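Local coordinates for protein mRNA export factor MEX67 (Candida albicans, PDB 1Q40) that probably exports mRNA from the nucleus, with an NTF2-like domain that pairs with a second protein chain, at residues Glu42-Met47 with Leu93-Glu98; His53-Glu58 with Ile206-Ser211. One frame throughout, in Å; residues are numbered along the deposited sequence.

Contact 1 (Glu42-Met47 with Leu93-Glu98); sequences ESQFSM and LSIGQE
F45 and S94 face each other as a hydrogen-bonded antiparallel pair, and this is where the contact is tight. The amide N of F45 reaches S94 O at 3.0 Å, while S94 N returns to F45 O at 2.9 Å. Next along, Q44 and I95 form a non-hydrogen-bonded pair; here Q44 CA lies 3.3 Å from S94 O in a CA-H...O contact. S43 O takes the last bond, from G96 N at 3.0 Å, near the passage from the short strand into helix 96-105. The F45 and S94 side chains lie on the buried face, F45 ring edge-to-face with F104 and S94 OG bonded to S103 OG.

The other face is looser: L93 has CG anti to the backbone N (chi1 177°), and from there CD2 comes to 3.6 Å from Q44 OE1, the two side chains crossing obliquely; I95 is exposed. Q44 NE2 and S46 OG are bonded by another protein's chain. The chemistry is therefore backbone pairing between two sides: one where the F45 ring and S94 pack on helix 96-105, S94 OG being satisfied by S103, and a mixed one of Q44, L93 and I95, where the other protein's chain binds Q44 NE2.

Contact 2 (His53-Glu58 with Ile206-Ser211); sequences HPHLIE and IRPYTS
H53-L56 runs nearly parallel to R207-S211, the two directions 15° apart, without regular strand pairing. The one direct hydrogen bond across is from L56 N to T210 OG1, 3.1 Å and fairly straight; OG1 stands anti to its own backbone N (chi1 -172°) and is also bonded to D212 O.

Two CH-pi contacts carry the side-chain packing. R207 CD sits over the centre of the H53 ring, 3.5 Å from the centroid, and the guanidinium beyond it is turned 36° from the imidazole plane. R207 NE is held by a salt bridge to D184, and H53 ND1 by D50, while H53 NE2 bonds a polar side chain of the partner protein. Further along, P208 CB lies over one face of the H55 ring, offset toward its rim, 3.7 Å from the centroid. That ring is fixed in rotation by its own segment: H55 ND1 donates to H53 O at 3.0 Å, with the acceptor in the ring plane. H55 CB also packs on T210 CB at 3.6 Å. At the exposed end L56 CD2 meets S211 OG.

Two waters bridge the segments. One accepts from R207 NH2, lying in the guanidinium plane at its edge, and donates to P54 O and P208 O; the second donates to L56 O at 2.6 Å and accepts from S211 N. With two rings covered by aliphatic carbon and waters linking main-chain atoms and the R207 guanidinium, the loop is held against the end of strand 198-208 by side-chain and solvent contacts, and H53 and R207 sit where the partner protein packs.

Overall arrangement
Both contacts involve the same sheet, in which strands 44-49 and 198-208 are parallel neighbours, yet they lie about 27 Å apart between centres, on opposite sides of the chain's centre. Contact 1 is the more buried, pairing strand 44-49 with short strand 94-95 through main-chain hydrogen bonds. Contact 2 is only partly buried: toward the C-terminal part of strand 198-208 and just after it, the loop 53-58 is held not by strand pairing but by aliphatic carbons over imidazole faces, one side-chain acceptor and bridging waters. The two meet where M47 CG packs against I206 CG1, 4.0 Å away. Each also reaches the chain of another protein, consistent with the heterodimeric pairing of NTF2-like export factors.

Contact 1 (Glu42-Met47 with Leu93-Glu98)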
ATOM      1  N   GLU B  42      -0.764  -8.801 -21.545  1.00 42.82           N
ATOM      2  CA  GLU B  42      -0.089  -7.632 -20.980  1.00 42.13           C
ATOM      3  C   GLU B  42      -0.319  -7.444 -19.465  1.00 39.17           C
ATOM      4  O   GLU B  42       0.272  -6.553 -18.858  1.00 38.55           O
ATOM      5  CB  GLU B  42      -0.526  -6.364 -21.735  1.00 43.77           C
ATOM      6  CG  GLU B  42       0.005  -6.265 -23.164  1.00 47.89           C
ATOM      7  CD  GLU B  42      -0.187  -4.875 -23.780  1.00 53.36           C
ATOM      8  OE1 GLU B  42      -1.151  -4.157 -23.403  1.00 54.92           O
ATOM      9  OE2 GLU B  42       0.625  -4.493 -24.656  1.00 57.75           O
ATOM     10  N   SER B  43      -1.169  -8.276 -18.866  1.00 37.27           N
ATOM     11  CA  SER B  43      -1.497  -8.172 -17.444  1.00 35.00           C
ATOM     12  C   SER B  43      -0.278  -8.461 -16.561  1.00 32.93           C
ATOM     13  O   SER B  43       0.587  -9.254 -16.932  1.00 32.24           O
ATOM     14  CB  SER B  43      -2.632  -9.129 -17.076  1.00 34.96           C
ATOM     15  OG  SER B  43      -3.842  -8.746 -17.696  1.00 36.00           O
ATOM     16  N   GLN B  44      -0.237  -7.814 -15.397  1.00 30.93           N
ATOM     17  CA  GLN B  44       0.893  -7.908 -14.473  1.00 29.69           C
ATOM     18  C   GLN B  44       0.452  -8.264 -13.041  1.00 28.14           C
ATOM     19  O   GLN B  44      -0.558  -7.750 -12.520  1.00 27.61           O
ATOM     20  CB  GLN B  44       1.698  -6.603 -14.465  1.00 29.78           C
ATOM     21  CG  GLN B  44       2.313  -6.245 -15.799  1.00 31.32           C
ATOM     22  CD  GLN B  44       3.043  -4.912 -15.767  1.00 32.42           C
ATOM     23  OE1 GLN B  44       4.197  -4.838 -15.348  1.00 33.22           O
ATOM     24  NE2 GLN B  44       2.375  -3.861 -16.216  1.00 31.15           N
ATOM     25  N   PHE B  45       1.211  -9.174 -12.436  1.00 27.10           N
ATOM     26  CA  PHE B  45       1.077  -9.528 -11.034  1.00 26.36           C
ATOM     27  C   PHE B  45       2.429  -9.584 -10.351  1.00 25.88           C
ATOM     28  O   PHE B  45       3.375 -10.158 -10.877  1.00 26.14           O
ATOM     29  CB  PHE B  45       0.426 -10.897 -10.867  1.00 26.36           C
ATOM     30  CG  PHE B  45       0.367 -11.359  -9.437  1.00 25.45           C
ATOM     31  CD1 PHE B  45      -0.549 -10.804  -8.556  1.00 24.82           C
ATOM     32  CD2 PHE B  45       1.228 -12.359  -8.971  1.00 25.15           C
ATOM     33  CE1 PHE B  45      -0.608 -11.223  -7.222  1.00 24.74           C
ATOM     34  CE2 PHE B  45       1.178 -12.771  -7.640  1.00 24.99           C
ATOM     35  CZ  PHE B  45       0.262 -12.203  -6.771  1.00 25.66           C
ATOM     36  N   SER B  46       2.511  -9.009  -9.158  1.00 25.56           N
ATOM     37  CA  SER B  46       3.609  -9.316  -8.259  1.00 24.71           C
ATOM     38  C   SER B  46       3.159  -9.258  -6.805  1.00 24.22           C
ATOM     39  O   SER B  46       2.138  -8.640  -6.463  1.00 24.02           O
ATOM     40  CB  SER B  46       4.818  -8.411  -8.520  1.00 25.24           C
ATOM     41  OG  SER B  46       4.455  -7.044  -8.622  1.00 26.13           O
HETATM   42  N   MSE B  47       3.907  -9.968  -5.967  1.00 23.43           N
HETATM   43  CA  MSE B  47       3.657 -10.051  -4.537  1.00 23.27           C
HETATM   44  C   MSE B  47       4.890  -9.542  -3.782  1.00 22.73           C
HETATM   45  O   MSE B  47       6.030  -9.831  -4.166  1.00 22.79           O
HETATM   46  CB  MSE B  47       3.326 -11.500  -4.141  1.00 23.16           C
HETATM   47  CG  MSE B  47       3.079 -11.721  -2.649  1.00 22.61           C
HETATM   48 SE   MSE B  47       4.735 -12.090  -1.654  1.00 25.14          SE
HETATM   49  CE  MSE B  47       5.420 -13.534  -2.696  1.00 23.33           C
ATOM     50  N   LEU B  93       8.404 -10.347 -11.197  1.00 28.56           N
ATOM     51  CA  LEU B  93       7.229  -9.820 -11.874  1.00 28.88           C
ATOM     52  C   LEU B  93       6.672 -10.869 -12.850  1.00 29.40           C
ATOM     53  O   LEU B  93       7.420 -11.447 -13.641  1.00 29.74           O
ATOM     54  CB  LEU B  93       7.605  -8.550 -12.622  1.00 29.15           C
ATOM     55  CG  LEU B  93       6.506  -7.899 -13.452  1.00 29.83           C
ATOM     56  CD1 LEU B  93       5.352  -7.456 -12.567  1.00 27.33           C
ATOM     57  CD2 LEU B  93       7.082  -6.743 -14.264  1.00 29.99           C
ATOM     58  N   SER B  94       5.366 -11.117 -12.772  1.00 29.42           N
ATOM     59  CA  SER B  94       4.694 -12.068 -13.660  1.00 30.19           C
ATOM     60  C   SER B  94       3.865 -11.318 -14.697  1.00 30.75           C
ATOM     61  O   SER B  94       3.079 -10.443 -14.344  1.00 30.19           O
ATOM     62  CB  SER B  94       3.819 -13.031 -12.852  1.00 30.10           C
ATOM     63  OG  SER B  94       4.636 -13.928 -12.113  1.00 29.14           O
ATOM     64  N   ILE B  95       4.058 -11.655 -15.969  1.00 31.68           N
ATOM     65  CA  ILE B  95       3.351 -11.019 -17.083  1.00 33.16           C
ATOM     66  C   ILE B  95       2.636 -12.081 -17.919  1.00 34.12           C
ATOM     67  O   ILE B  95       3.262 -13.034 -18.372  1.00 34.01           O
ATOM     68  CB  ILE B  95       4.337 -10.217 -17.964  1.00 34.00           C
ATOM     69  CG1 ILE B  95       5.045  -9.145 -17.133  1.00 33.78           C
ATOM     70  CG2 ILE B  95       3.607  -9.579 -19.174  1.00 35.08           C
ATOM     71  CD1 ILE B  95       6.167  -8.429 -17.872  1.00 36.25           C
ATOM     72  N   GLY B  96       1.328 -11.923 -18.107  1.00 34.95           N
ATOM     73  CA  GLY B  96       0.551 -12.859 -18.900  1.00 36.56           C
ATOM     74  C   GLY B  96       0.060 -14.027 -18.067  1.00 36.71           C
ATOM     75  O   GLY B  96       0.602 -14.311 -17.001  1.00 34.73           O
ATOM     76  N   GLN B  97      -0.953 -14.720 -18.580  1.00 38.27           N
ATOM     77  CA  GLN B  97      -1.674 -15.739 -17.815  1.00 39.21           C
ATOM     78  C   GLN B  97      -0.798 -16.865 -17.269  1.00 38.80           C
ATOM     79  O   GLN B  97      -0.983 -17.283 -16.139  1.00 37.90           O
ATOM     80  CB  GLN B  97      -2.798 -16.340 -18.659  1.00 40.64           C
ATOM     81  CG  GLN B  97      -3.954 -15.387 -18.886  1.00 43.24           C
ATOM     82  CD  GLN B  97      -4.862 -15.829 -20.022  1.00 47.49           C
ATOM     83  OE1 GLN B  97      -4.448 -15.832 -21.180  1.00 50.36           O
ATOM     84  NE2 GLN B  97      -6.103 -16.190 -19.694  1.00 48.44           N
ATOM     85  N   GLU B  98       0.145 -17.346 -18.075  1.00 39.59           N
ATOM     86  CA  GLU B  98       0.983 -18.487 -17.708  1.00 39.82           C
ATOM     87  C   GLU B  98       1.871 -18.178 -16.501  1.00 37.89           C
ATOM     88  O   GLU B  98       1.899 -18.937 -15.529  1.00 37.12           O
ATOM     89  CB  GLU B  98       1.865 -18.896 -18.894  1.00 41.45           C
ATOM     90  CG  GLU B  98       2.656 -20.175 -18.671  1.00 44.78           C
ATOM     91  CD  GLU B  98       4.060 -20.128 -19.258  1.00 49.78           C
ATOM     92  OE1 GLU B  98       4.203 -20.434 -20.472  1.00 51.23           O
ATOM     93  OE2 GLU B  98       5.010 -19.801 -18.492  1.00 52.34           O
TER

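Contact 2 (His53-Glu58 with Ile206-Ser211)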
ATOM      1  N   HIS B  53       6.119  -4.613   9.117  1.00 26.07           N
ATOM      2  CA  HIS B  53       4.890  -3.830   9.222  1.00 26.64           C
ATOM      3  C   HIS B  53       4.348  -3.884  10.638  1.00 27.08           C
ATOM      4  O   HIS B  53       4.307  -4.953  11.226  1.00 27.46           O
ATOM      5  CB  HIS B  53       3.807  -4.338   8.284  1.00 26.33           C
ATOM      6  CG  HIS B  53       2.804  -3.294   7.916  1.00 26.65           C
ATOM      7  ND1 HIS B  53       2.927  -2.523   6.783  1.00 26.35           N
ATOM      8  CD2 HIS B  53       1.662  -2.891   8.526  1.00 27.10           C
ATOM      9  CE1 HIS B  53       1.898  -1.699   6.704  1.00 27.43           C
ATOM     10  NE2 HIS B  53       1.113  -1.904   7.747  1.00 25.92           N
ATOM     11  N   PRO B  54       3.931  -2.741  11.180  1.00 27.93           N
ATOM     12  CA  PRO B  54       3.318  -2.710  12.518  1.00 28.79           C
ATOM     13  C   PRO B  54       2.123  -3.646  12.664  1.00 29.95           C
ATOM     14  O   PRO B  54       1.391  -3.915  11.714  1.00 29.95           O
ATOM     15  CB  PRO B  54       2.897  -1.245  12.673  1.00 28.87           C
ATOM     16  CG  PRO B  54       3.922  -0.508  11.848  1.00 28.39           C
ATOM     17  CD  PRO B  54       4.082  -1.384  10.618  1.00 27.67           C
ATOM     18  N   HIS B  55       1.961  -4.168  13.868  1.00 31.31           N
ATOM     19  CA  HIS B  55       0.838  -5.036  14.194  1.00 33.03           C
ATOM     20  C   HIS B  55       0.729  -5.163  15.717  1.00 35.36           C
ATOM     21  O   HIS B  55       1.664  -4.816  16.448  1.00 34.45           O
ATOM     22  CB  HIS B  55       1.017  -6.422  13.557  1.00 32.12           C
ATOM     23  CG  HIS B  55       2.264  -7.131  13.989  1.00 31.71           C
ATOM     24  ND1 HIS B  55       3.518  -6.800  13.510  1.00 29.67           N
ATOM     25  CD2 HIS B  55       2.451  -8.145  14.869  1.00 30.32           C
ATOM     26  CE1 HIS B  55       4.420  -7.589  14.071  1.00 30.30           C
ATOM     27  NE2 HIS B  55       3.800  -8.410  14.900  1.00 30.67           N
ATOM     28  N   LEU B  56      -0.406  -5.672  16.189  1.00 38.51           N
ATOM     29  CA  LEU B  56      -0.580  -5.910  17.618  1.00 41.87           C
ATOM     30  C   LEU B  56       0.207  -7.159  18.001  1.00 44.08           C
ATOM     31  O   LEU B  56      -0.005  -8.235  17.433  1.00 43.83           O
ATOM     32  CB  LEU B  56      -2.063  -6.089  17.969  1.00 42.98           C
ATOM     33  CG  LEU B  56      -2.369  -6.410  19.442  1.00 45.06           C
ATOM     34  CD1 LEU B  56      -2.167  -5.186  20.322  1.00 45.86           C
ATOM     35  CD2 LEU B  56      -3.779  -6.935  19.590  1.00 47.76           C
ATOM     36  N   ILE B  57       1.126  -7.014  18.950  1.00 47.22           N
ATOM     37  CA  ILE B  57       1.842  -8.163  19.489  1.00 50.09           C
ATOM     38  C   ILE B  57       1.076  -8.677  20.720  1.00 53.02           C
ATOM     39  O   ILE B  57       0.854  -7.927  21.676  1.00 54.12           O
ATOM     40  CB  ILE B  57       3.308  -7.784  19.815  1.00 50.24           C
ATOM     41  CG1 ILE B  57       4.034  -7.356  18.533  1.00 50.49           C
ATOM     42  CG2 ILE B  57       4.045  -8.966  20.450  1.00 51.21           C
ATOM     43  CD1 ILE B  57       5.251  -6.478  18.765  1.00 51.75           C
ATOM     44  N   GLU B  58       0.664  -9.946  20.666  1.00 55.26           N
ATOM     45  CA  GLU B  58      -0.134 -10.598  21.717  1.00 57.88           C
ATOM     46  C   GLU B  58      -1.517  -9.949  21.916  1.00 58.80           C
ATOM     47  O   GLU B  58      -1.725  -9.131  22.821  1.00 59.94           O
ATOM     48  CB  GLU B  58       0.644 -10.671  23.049  1.00 59.04           C
ATOM     49  CG  GLU B  58       1.640 -11.828  23.126  1.00 60.88           C
ATOM     50  CD  GLU B  58       1.487 -12.658  24.393  1.00 64.31           C
ATOM     51  OE1 GLU B  58       1.536 -12.078  25.506  1.00 66.86           O
ATOM     52  OE2 GLU B  58       1.318 -13.893  24.278  1.00 66.02           O
ATOM     53  N   ILE B 206       1.937  -8.775   1.590  1.00 22.34           N
ATOM     54  CA  ILE B 206       1.813  -9.731   2.695  1.00 21.91           C
ATOM     55  C   ILE B 206       2.593  -9.198   3.895  1.00 21.39           C
ATOM     56  O   ILE B 206       3.744  -8.780   3.755  1.00 20.93           O
ATOM     57  CB  ILE B 206       2.386 -11.098   2.256  1.00 22.39           C
ATOM     58  CG1 ILE B 206       1.628 -11.639   1.029  1.00 22.48           C
ATOM     59  CG2 ILE B 206       2.353 -12.109   3.405  1.00 22.79           C
ATOM     60  CD1 ILE B 206       0.153 -11.983   1.294  1.00 23.91           C
ATOM     61  N   ARG B 207       1.956  -9.210   5.065  1.00 21.71           N
ATOM     62  CA  ARG B 207       2.505  -8.645   6.294  1.00 21.59           C
ATOM     63  C   ARG B 207       1.994  -9.410   7.542  1.00 22.56           C
ATOM     64  O   ARG B 207       1.079 -10.255   7.444  1.00 22.81           O
ATOM     65  CB  ARG B 207       2.198  -7.137   6.378  1.00 21.44           C
ATOM     66  CG  ARG B 207       0.732  -6.767   6.183  1.00 21.85           C
ATOM     67  CD  ARG B 207       0.458  -5.275   6.156  1.00 22.61           C
ATOM     68  NE  ARG B 207      -0.939  -4.974   5.864  1.00 23.41           N
ATOM     69  CZ  ARG B 207      -1.893  -4.845   6.784  1.00 26.46           C
ATOM     70  NH1 ARG B 207      -3.133  -4.568   6.403  1.00 27.77           N
ATOM     71  NH2 ARG B 207      -1.625  -5.002   8.077  1.00 26.68           N
ATOM     72  N   PRO B 208       2.618  -9.176   8.699  1.00 22.86           N
ATOM     73  CA  PRO B 208       2.209  -9.887   9.914  1.00 23.82           C
ATOM     74  C   PRO B 208       0.729  -9.652  10.234  1.00 25.24           C
ATOM     75  O   PRO B 208       0.192  -8.558  10.023  1.00 25.66           O
ATOM     76  CB  PRO B 208       3.120  -9.301  10.992  1.00 23.69           C
ATOM     77  CG  PRO B 208       4.330  -8.816  10.235  1.00 23.30           C
ATOM     78  CD  PRO B 208       3.761  -8.278   8.953  1.00 22.20           C
ATOM     79  N   TYR B 209       0.072 -10.703  10.691  1.00 26.50           N
ATOM     80  CA  TYR B 209      -1.317 -10.626  11.110  1.00 28.16           C
ATOM     81  C   TYR B 209      -1.469  -9.644  12.254  1.00 29.62           C
ATOM     82  O   TYR B 209      -0.658  -9.637  13.196  1.00 29.39           O
ATOM     83  CB  TYR B 209      -1.793 -11.995  11.572  1.00 28.68           C
ATOM     84  CG  TYR B 209      -3.177 -11.985  12.171  1.00 30.52           C
ATOM     85  CD1 TYR B 209      -4.271 -11.539  11.434  1.00 31.38           C
ATOM     86  CD2 TYR B 209      -3.388 -12.407  13.483  1.00 33.32           C
ATOM     87  CE1 TYR B 209      -5.548 -11.530  11.985  1.00 34.51           C
ATOM     88  CE2 TYR B 209      -4.665 -12.406  14.046  1.00 35.66           C
ATOM     89  CZ  TYR B 209      -5.737 -11.964  13.289  1.00 36.37           C
ATOM     90  OH  TYR B 209      -7.002 -11.963  13.830  1.00 39.05           O
ATOM     91  N   THR B 210      -2.489  -8.797  12.149  1.00 30.94           N
ATOM     92  CA  THR B 210      -2.865  -7.920  13.229  1.00 32.79           C
ATOM     93  C   THR B 210      -4.345  -8.124  13.523  1.00 34.77           C
ATOM     94  O   THR B 210      -5.197  -7.924  12.655  1.00 34.54           O
ATOM     95  CB  THR B 210      -2.516  -6.441  12.931  1.00 32.72           C
ATOM     96  OG1 THR B 210      -2.743  -5.667  14.111  1.00 33.47           O
ATOM     97  CG2 THR B 210      -3.424  -5.812  11.856  1.00 32.75           C
ATOM     98  N   SER B 211      -4.625  -8.563  14.749  1.00 36.56           N
ATOM     99  CA  SER B 211      -5.999  -8.779  15.206  1.00 39.05           C
ATOM    100  C   SER B 211      -6.665  -7.463  15.594  1.00 40.36           C
ATOM    101  O   SER B 211      -7.877  -7.410  15.783  1.00 41.36           O
ATOM    102  CB  SER B 211      -6.028  -9.766  16.375  1.00 39.76           C
ATOM    103  OG  SER B 211      -5.271  -9.293  17.477  1.00 40.78           O
TER
HETATM  104  O   HOH W   1       0.692  -5.877   9.555  1.00 24.97           O
HETATM  105  O   HOH W   2      -2.011  -9.516  16.289  1.00 44.45           O